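Local atomic coordinates of ribosomal RNA small subunit methyltransferase E (Legionella pneumophila, PDB entry 5O95), a protein that probably methylates the N3 position of uridine 1498 in 16S rRNA within the assembled 30S ribosomal subunit, using S-adenosyl-L-methionine as methyl donor. Residues E104-A108 with L235-Q239; S179-Y185 with L216-L220. The contacts are given in a common frame with arbitrary orientation. Residue numbers count along the deposited sequence, not the author numbering.

Contact 1: residues E104-A108 with L235-Q239; sequences ELGVA and LSVLQ
Residues 235-239 form one turn of helix 227-242, closed by Gln-239 N to Leu-235 O at 2.8 Å, and face the loop that ends helix 94-104. Glu-104 is still helical; Leu-105 (phi/psi -82/12°) leaves the helix, and Gly-106 (78/16°) is the C-prime residue of a Schellman motif, with Val-107 N bonded to Ser-102 O. Leu-235 (m,t) lies nearest in register, its CA 6.5 Å from Leu-105 CA; its CB meets Leu-105 CB at 4.0 Å and its CD1 reaches Val-107 CB at 4.3 Å. Leu-235 also packs on Ile-83 of strand 82-88. Ser-236 OG touches Leu-105 CD1 at 3.7 Å while bonding to Ile-232 O and to Thr-233 of the second subunit. Gln-239 (m,m) sends NE2 to Leu-105 O, a weak hydrogen bond of 3.1 Å (134°), and OE1 to Ser-79 OG. Packing rather than polar pairing thus carries most of this buried joint, and a CB on Gly-106 would lie 3.2 Å from Gln-239 NE2, leaving little room for a side chain.

Contact 2: residues S179-Y185 with L216-L220; sequences SKTWRDY and LPLSL
Loop segment 179-185 runs parallel beside strand 216-218, with a single beta bridge, Lys-180 with Leu-218 (CA-CA 5.3 Å). Ser-179 (p), opposite Pro-217 (CA-CA 4.6 Å), pairs through OG with Pro-176 O and accepts from water 1 (2.9 Å), which also bonds Ser-219 OG (2.6 Å). Lys-180 is extended (-126/162°): its N donates to Pro-217 O (3.1 Å, 170°) and its O accepts from Ser-219 N (3.1 Å, 159°), while its CA-to-CB bond points away from the strand. Strand 216-218 is one of the two outermost strands, within this chain, of the six-stranded parallel sheet of this SPOUT-family domain, so the bridge lines its edge opposite strand 170-174; just beyond, Leu-220 belongs to the S-adenosyl-L-methionine site seen in this protein, although no cofactor is bound to this chain in the model. Thr-181 (p) opens an ST turn, OG1 accepting from Arg-183 N (3.2 Å), and its O receives Asp-184 N (3.0 Å) in the 3-10 turn 182-184. Trp-182 N donates to water 2 (2.8 Å), which donates to Ser-219 O (2.8 Å); its NE1 bonds Ala-240 O of the second subunit. Tyr-185 (chi1 -66°) returns toward the strand: OH donates to Pro-217 O (2.6 Å), that carbonyl's second bond, and the ring packs by CE1 on Leu-216 CD1 (3.5 Å) and by its edge, CE2, on Leu-218 CD1 (4.1 Å).

Overall arrangement
Along the chain the segments come in the order 104-108, 179-185, 216-220, 235-239, so both segments of contact 2 fall between those of contact 1. The centres of the two contacts lie about 16 Å apart in the same methyltransferase domain: contact 1 is buried beside strand 82-88 of the parallel sheet, contact 2 lies at the surface along the edge strand 216-218. Helix 227-242 ties them together, since Val-237 CG1 packs on Trp-182 CB (3.8 Å) and Val-237 CG2 on Leu-220 CD2 (4.3 Å). Both contacts also reach the second subunit, placing the dimer interface close to residues of the cofactor site such as Leu-220.

Contact 1: residues E104-A108 with L235-Q239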
ATOM      1  N   GLU B 104       0.690 -10.386  -0.366  1.00 15.71           N
ATOM      2  CA  GLU B 104       0.954 -10.174   1.065  1.00 15.86           C
ATOM      3  C   GLU B 104      -0.337 -10.056   1.857  1.00 18.45           C
ATOM      4  O   GLU B 104      -0.404 -10.495   3.019  1.00 18.13           O
ATOM      5  CB  GLU B 104       1.777  -8.899   1.294  1.00 19.96           C
ATOM      6  CG  GLU B 104       3.171  -8.933   0.736  1.00 20.44           C
ATOM      7  CD  GLU B 104       3.891  -7.588   0.872  1.00 25.19           C
ATOM      8  OE1 GLU B 104       3.869  -6.990   1.963  1.00 27.81           O
ATOM      9  OE2 GLU B 104       4.486  -7.136  -0.126  1.00 27.22           O
ATOM     10  N   LEU B 105      -1.365  -9.414   1.263  1.00 13.82           N
ATOM     11  CA  LEU B 105      -2.647  -9.243   1.931  1.00 16.41           C
ATOM     12  C   LEU B 105      -3.535 -10.466   1.818  1.00 17.90           C
ATOM     13  O   LEU B 105      -4.715 -10.388   2.163  1.00 18.77           O
ATOM     14  CB  LEU B 105      -3.372  -7.979   1.414  1.00 13.02           C
ATOM     15  CG  LEU B 105      -3.144  -6.717   2.228  1.00 19.15           C
ATOM     16  CD1 LEU B 105      -3.698  -6.917   3.654  1.00 20.62           C
ATOM     17  CD2 LEU B 105      -1.681  -6.388   2.313  1.00 21.30           C
ATOM     18  N   GLY B 106      -2.984 -11.600   1.362  1.00 14.06           N
ATOM     19  CA  GLY B 106      -3.712 -12.852   1.373  1.00 17.13           C
ATOM     20  C   GLY B 106      -4.733 -13.048   0.278  1.00 15.58           C
ATOM     21  O   GLY B 106      -5.594 -13.917   0.407  1.00 17.56           O
ATOM     22  N   VAL B 107      -4.679 -12.254  -0.794  1.00 16.70           N
ATOM     23  CA  VAL B 107      -5.666 -12.408  -1.857  1.00 16.43           C
ATOM     24  C   VAL B 107      -5.652 -13.863  -2.321  1.00 15.83           C
ATOM     25  O   VAL B 107      -4.602 -14.505  -2.364  1.00 16.97           O
ATOM     26  CB  VAL B 107      -5.340 -11.424  -2.993  1.00 16.31           C
ATOM     27  CG1 VAL B 107      -4.165 -11.949  -3.847  1.00 17.19           C
ATOM     28  CG2 VAL B 107      -6.566 -11.135  -3.861  1.00 18.25           C
ATOM     29  N   ALA B 108      -6.835 -14.387  -2.646  1.00 14.47           N
ATOM     30  CA  ALA B 108      -6.956 -15.771  -3.080  1.00 14.12           C
ATOM     31  C   ALA B 108      -6.797 -15.918  -4.586  1.00 18.06           C
ATOM     32  O   ALA B 108      -6.258 -16.929  -5.051  1.00 17.25           O
ATOM     33  CB  ALA B 108      -8.325 -16.316  -2.659  1.00 16.85           C
ATOM     34  N   LEU B 235      -8.286  -4.499   0.054  1.00 14.53           N
ATOM     35  CA  LEU B 235      -7.942  -5.811   0.592  1.00 13.12           C
ATOM     36  C   LEU B 235      -7.721  -5.754   2.095  1.00 15.45           C
ATOM     37  O   LEU B 235      -8.142  -6.662   2.825  1.00 16.04           O
ATOM     38  CB  LEU B 235      -6.705  -6.369  -0.095  1.00 14.90           C
ATOM     39  CG  LEU B 235      -6.901  -6.731  -1.566  1.00 20.95           C
ATOM     40  CD1 LEU B 235      -5.638  -7.266  -2.131  1.00 18.44           C
ATOM     41  CD2 LEU B 235      -8.021  -7.736  -1.710  1.00 20.06           C
ATOM     42  N   SER B 236      -7.066  -4.694   2.580  1.00 13.92           N
ATOM     43  CA  SER B 236      -6.844  -4.563   4.025  1.00 12.71           C
ATOM     44  C   SER B 236      -8.165  -4.443   4.769  1.00 15.20           C
ATOM     45  O   SER B 236      -8.365  -5.061   5.820  1.00 16.03           O
ATOM     46  CB  SER B 236      -5.990  -3.318   4.300  1.00 15.74           C
ATOM     47  OG  SER B 236      -4.711  -3.357   3.697  1.00 15.88           O
ATOM     48  N   VAL B 237      -9.066  -3.602   4.257  1.00 14.31           N
ATOM     49  CA  VAL B 237     -10.332  -3.390   4.942  1.00 16.07           C
ATOM     50  C   VAL B 237     -11.175  -4.656   4.906  1.00 16.53           C
ATOM     51  O   VAL B 237     -11.776  -5.043   5.912  1.00 17.03           O
ATOM     52  CB  VAL B 237     -11.075  -2.184   4.341  1.00 13.96           C
ATOM     53  CG1 VAL B 237     -12.476  -2.090   4.924  1.00 19.91           C
ATOM     54  CG2 VAL B 237     -10.297  -0.895   4.577  1.00 20.73           C
ATOM     55  N   LEU B 238     -11.197  -5.349   3.759  1.00 14.97           N
ATOM     56  CA  LEU B 238     -11.983  -6.575   3.656  1.00 16.87           C
ATOM     57  C   LEU B 238     -11.405  -7.690   4.523  1.00 15.86           C
ATOM     58  O   LEU B 238     -12.156  -8.409   5.179  1.00 17.90           O
ATOM     59  CB  LEU B 238     -12.058  -7.028   2.194  1.00 18.36           C
ATOM     60  CG  LEU B 238     -12.815  -6.058   1.288  1.00 19.91           C
ATOM     61  CD1 LEU B 238     -12.694  -6.526  -0.164  1.00 23.05           C
ATOM     62  CD2 LEU B 238     -14.275  -5.949   1.709  1.00 23.06           C
ATOM     63  N   GLN B 239     -10.075  -7.822   4.566  1.00 14.92           N
ATOM     64  CA  GLN B 239      -9.480  -8.849   5.418  1.00 17.88           C
ATOM     65  C   GLN B 239      -9.677  -8.539   6.887  1.00 18.70           C
ATOM     66  O   GLN B 239      -9.788  -9.451   7.707  1.00 19.79           O
ATOM     67  CB  GLN B 239      -7.992  -8.991   5.142  1.00 16.40           C
ATOM     68  CG  GLN B 239      -7.662  -9.626   3.797  1.00 17.22           C
ATOM     69  CD  GLN B 239      -7.964 -11.132   3.730  1.00 17.67           C
ATOM     70  OE1 GLN B 239      -8.683 -11.698   4.560  1.00 21.54           O
ATOM     71  NE2 GLN B 239      -7.413 -11.769   2.706  1.00 22.66           N
TER

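Contact 2: residues S179-Y185 with L216-L220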
ATOM      1  N   SER B 179     -22.734   4.431  -3.437  1.00 21.81           N
ATOM      2  CA  SER B 179     -21.833   3.578  -2.685  1.00 22.70           C
ATOM      3  C   SER B 179     -22.268   3.469  -1.225  1.00 29.01           C
ATOM      4  O   SER B 179     -22.947   4.343  -0.672  1.00 28.00           O
ATOM      5  CB  SER B 179     -20.391   4.098  -2.756  1.00 24.97           C
ATOM      6  OG  SER B 179     -20.282   5.397  -2.190  1.00 29.73           O
ATOM      7  N   LYS B 180     -21.882   2.350  -0.615  1.00 22.83           N
ATOM      8  CA  LYS B 180     -21.991   2.125   0.817  1.00 24.97           C
ATOM      9  C   LYS B 180     -20.610   1.731   1.329  1.00 22.21           C
ATOM     10  O   LYS B 180     -19.731   1.352   0.553  1.00 21.45           O
ATOM     11  CB  LYS B 180     -23.012   1.015   1.125  1.00 26.83           C
ATOM     12  CG  LYS B 180     -24.426   1.301   0.618  1.00 27.23           C
ATOM     13  CD  LYS B 180     -25.365   0.142   0.900  1.00 31.94           C
ATOM     14  CE  LYS B 180     -26.741   0.365   0.261  1.00 33.28           C
ATOM     15  NZ  LYS B 180     -27.396   1.602   0.748  1.00 56.61           N
ATOM     16  N   THR B 181     -20.403   1.835   2.644  1.00 23.33           N
ATOM     17  CA  THR B 181     -19.102   1.512   3.203  1.00 21.45           C
ATOM     18  C   THR B 181     -19.057   0.038   3.592  1.00 25.33           C
ATOM     19  O   THR B 181     -20.046  -0.691   3.506  1.00 23.34           O
ATOM     20  CB  THR B 181     -18.766   2.375   4.426  1.00 24.78           C
ATOM     21  OG1 THR B 181     -19.446   1.867   5.584  1.00 24.51           O
ATOM     22  CG2 THR B 181     -19.155   3.833   4.205  1.00 22.40           C
ATOM     23  N   TRP B 182     -17.886  -0.396   4.048  1.00 19.74           N
ATOM     24  CA  TRP B 182     -17.703  -1.790   4.443  1.00 23.35           C
ATOM     25  C   TRP B 182     -18.696  -2.206   5.525  1.00 23.71           C
ATOM     26  O   TRP B 182     -19.032  -3.393   5.636  1.00 24.44           O
ATOM     27  CB  TRP B 182     -16.263  -1.995   4.927  1.00 23.38           C
ATOM     28  CG  TRP B 182     -15.953  -1.265   6.222  1.00 21.60           C
ATOM     29  CD1 TRP B 182     -15.428  -0.005   6.356  1.00 21.30           C
ATOM     30  CD2 TRP B 182     -16.142  -1.760   7.552  1.00 25.79           C
ATOM     31  NE1 TRP B 182     -15.298   0.314   7.689  1.00 24.99           N
ATOM     32  CE2 TRP B 182     -15.729  -0.745   8.441  1.00 22.65           C
ATOM     33  CE3 TRP B 182     -16.622  -2.964   8.078  1.00 27.97           C
ATOM     34  CZ2 TRP B 182     -15.780  -0.899   9.826  1.00 28.74           C
ATOM     35  CZ3 TRP B 182     -16.678  -3.113   9.459  1.00 29.02           C
ATOM     36  CH2 TRP B 182     -16.257  -2.084  10.314  1.00 29.06           C
ATOM     37  N   ARG B 183     -19.182  -1.249   6.325  1.00 23.27           N
ATOM     38  CA  ARG B 183     -20.085  -1.588   7.416  1.00 24.33           C
ATOM     39  C   ARG B 183     -21.446  -2.061   6.931  1.00 29.24           C
ATOM     40  O   ARG B 183     -22.172  -2.697   7.701  1.00 28.38           O
ATOM     41  CB  ARG B 183     -20.281  -0.373   8.326  1.00 27.57           C
ATOM     42  CG  ARG B 183     -19.008   0.089   9.008  1.00 29.94           C
ATOM     43  CD  ARG B 183     -19.293   1.243   9.967  1.00 31.23           C
ATOM     44  NE  ARG B 183     -18.372   1.213  11.105  1.00 42.76           N
ATOM     45  CZ  ARG B 183     -17.257   1.929  11.174  1.00 48.36           C
ATOM     46  NH1 ARG B 183     -16.934   2.742  10.176  1.00 39.98           N
ATOM     47  NH2 ARG B 183     -16.469   1.834  12.237  1.00 38.96           N
ATOM     48  N   ASP B 184     -21.818  -1.758   5.689  1.00 24.58           N
ATOM     49  CA  ASP B 184     -23.145  -2.081   5.177  1.00 25.45           C
ATOM     50  C   ASP B 184     -23.175  -3.371   4.371  1.00 26.20           C
ATOM     51  O   ASP B 184     -24.235  -3.727   3.845  1.00 28.20           O
ATOM     52  CB  ASP B 184     -23.664  -0.944   4.298  1.00 28.11           C
ATOM     53  CG  ASP B 184     -23.692   0.379   5.025  1.00 43.85           C
ATOM     54  OD1 ASP B 184     -24.199   0.419   6.166  1.00 35.15           O
ATOM     55  OD2 ASP B 184     -23.183   1.371   4.462  1.00 54.31           O
ATOM     56  N   TYR B 185     -22.049  -4.066   4.248  1.00 22.87           N
ATOM     57  CA  TYR B 185     -22.024  -5.297   3.475  1.00 23.31           C
ATOM     58  C   TYR B 185     -21.602  -6.463   4.357  1.00 29.69           C
ATOM     59  O   TYR B 185     -20.802  -6.287   5.281  1.00 28.99           O
ATOM     60  CB  TYR B 185     -21.047  -5.180   2.298  1.00 27.54           C
ATOM     61  CG  TYR B 185     -21.482  -4.159   1.282  1.00 26.80           C
ATOM     62  CD1 TYR B 185     -22.694  -4.295   0.616  1.00 25.27           C
ATOM     63  CD2 TYR B 185     -20.689  -3.055   0.991  1.00 21.86           C
ATOM     64  CE1 TYR B 185     -23.111  -3.357  -0.309  1.00 24.69           C
ATOM     65  CE2 TYR B 185     -21.103  -2.110   0.064  1.00 21.91           C
ATOM     66  CZ  TYR B 185     -22.306  -2.280  -0.589  1.00 22.34           C
ATOM     67  OH  TYR B 185     -22.728  -1.347  -1.511  1.00 23.42           O
ATOM     68  N   LEU B 216     -22.094  -4.670  -5.985  1.00 21.47           N
ATOM     69  CA  LEU B 216     -22.580  -3.586  -5.140  1.00 20.73           C
ATOM     70  C   LEU B 216     -21.478  -2.560  -4.905  1.00 19.05           C
ATOM     71  O   LEU B 216     -20.330  -2.933  -4.643  1.00 20.74           O
ATOM     72  CB  LEU B 216     -23.027  -4.152  -3.791  1.00 23.87           C
ATOM     73  CG  LEU B 216     -24.110  -5.231  -3.872  1.00 24.90           C
ATOM     74  CD1 LEU B 216     -24.479  -5.745  -2.488  1.00 34.61           C
ATOM     75  CD2 LEU B 216     -25.341  -4.736  -4.609  1.00 30.66           C
ATOM     76  N   PRO B 217     -21.800  -1.266  -4.966  1.00 21.25           N
ATOM     77  CA  PRO B 217     -20.747  -0.233  -4.954  1.00 21.20           C
ATOM     78  C   PRO B 217     -20.183   0.017  -3.565  1.00 24.51           C
ATOM     79  O   PRO B 217     -20.928   0.205  -2.600  1.00 22.32           O
ATOM     80  CB  PRO B 217     -21.470   1.015  -5.479  1.00 23.65           C
ATOM     81  CG  PRO B 217     -22.927   0.783  -5.163  1.00 28.24           C
ATOM     82  CD  PRO B 217     -23.129  -0.717  -5.269  1.00 24.60           C
ATOM     83  N   LEU B 218     -18.854   0.042  -3.478  1.00 19.18           N
ATOM     84  CA  LEU B 218     -18.138   0.238  -2.225  1.00 21.22           C
ATOM     85  C   LEU B 218     -17.365   1.548  -2.278  1.00 23.21           C
ATOM     86  O   LEU B 218     -16.774   1.890  -3.306  1.00 22.13           O
ATOM     87  CB  LEU B 218     -17.148  -0.908  -2.031  1.00 20.81           C
ATOM     88  CG  LEU B 218     -16.271  -0.865  -0.786  1.00 18.45           C
ATOM     89  CD1 LEU B 218     -17.133  -1.003   0.455  1.00 17.97           C
ATOM     90  CD2 LEU B 218     -15.245  -1.999  -0.849  1.00 19.63           C
ATOM     91  N   SER B 219     -17.387   2.293  -1.176  1.00 19.70           N
ATOM     92  CA  SER B 219     -16.543   3.468  -1.031  1.00 15.39           C
ATOM     93  C   SER B 219     -15.392   3.163  -0.088  1.00 17.45           C
ATOM     94  O   SER B 219     -15.454   2.234   0.728  1.00 19.63           O
ATOM     95  CB  SER B 219     -17.337   4.657  -0.470  1.00 20.46           C
ATOM     96  OG  SER B 219     -17.915   4.340   0.791  1.00 22.88           O
ATOM     97  N   LEU B 220     -14.340   3.982  -0.193  1.00 19.41           N
ATOM     98  CA  LEU B 220     -13.172   3.888   0.675  1.00 16.65           C
ATOM     99  C   LEU B 220     -12.686   5.298   1.035  1.00 16.51           C
ATOM    100  O   LEU B 220     -11.532   5.656   0.815  1.00 17.91           O
ATOM    101  CB  LEU B 220     -12.049   3.055   0.058  1.00 18.54           C
ATOM    102  CG  LEU B 220     -12.301   1.545  -0.039  1.00 21.44           C
ATOM    103  CD1 LEU B 220     -11.199   0.875  -0.860  1.00 20.64           C
ATOM    104  CD2 LEU B 220     -12.432   0.867   1.335  1.00 19.82           C
TER
HETATM  105  O   HOH W   1     -20.258   5.378   0.739  1.00 27.84           O
HETATM  106  O   HOH W   2     -15.665   1.155   3.278  1.00 22.94           O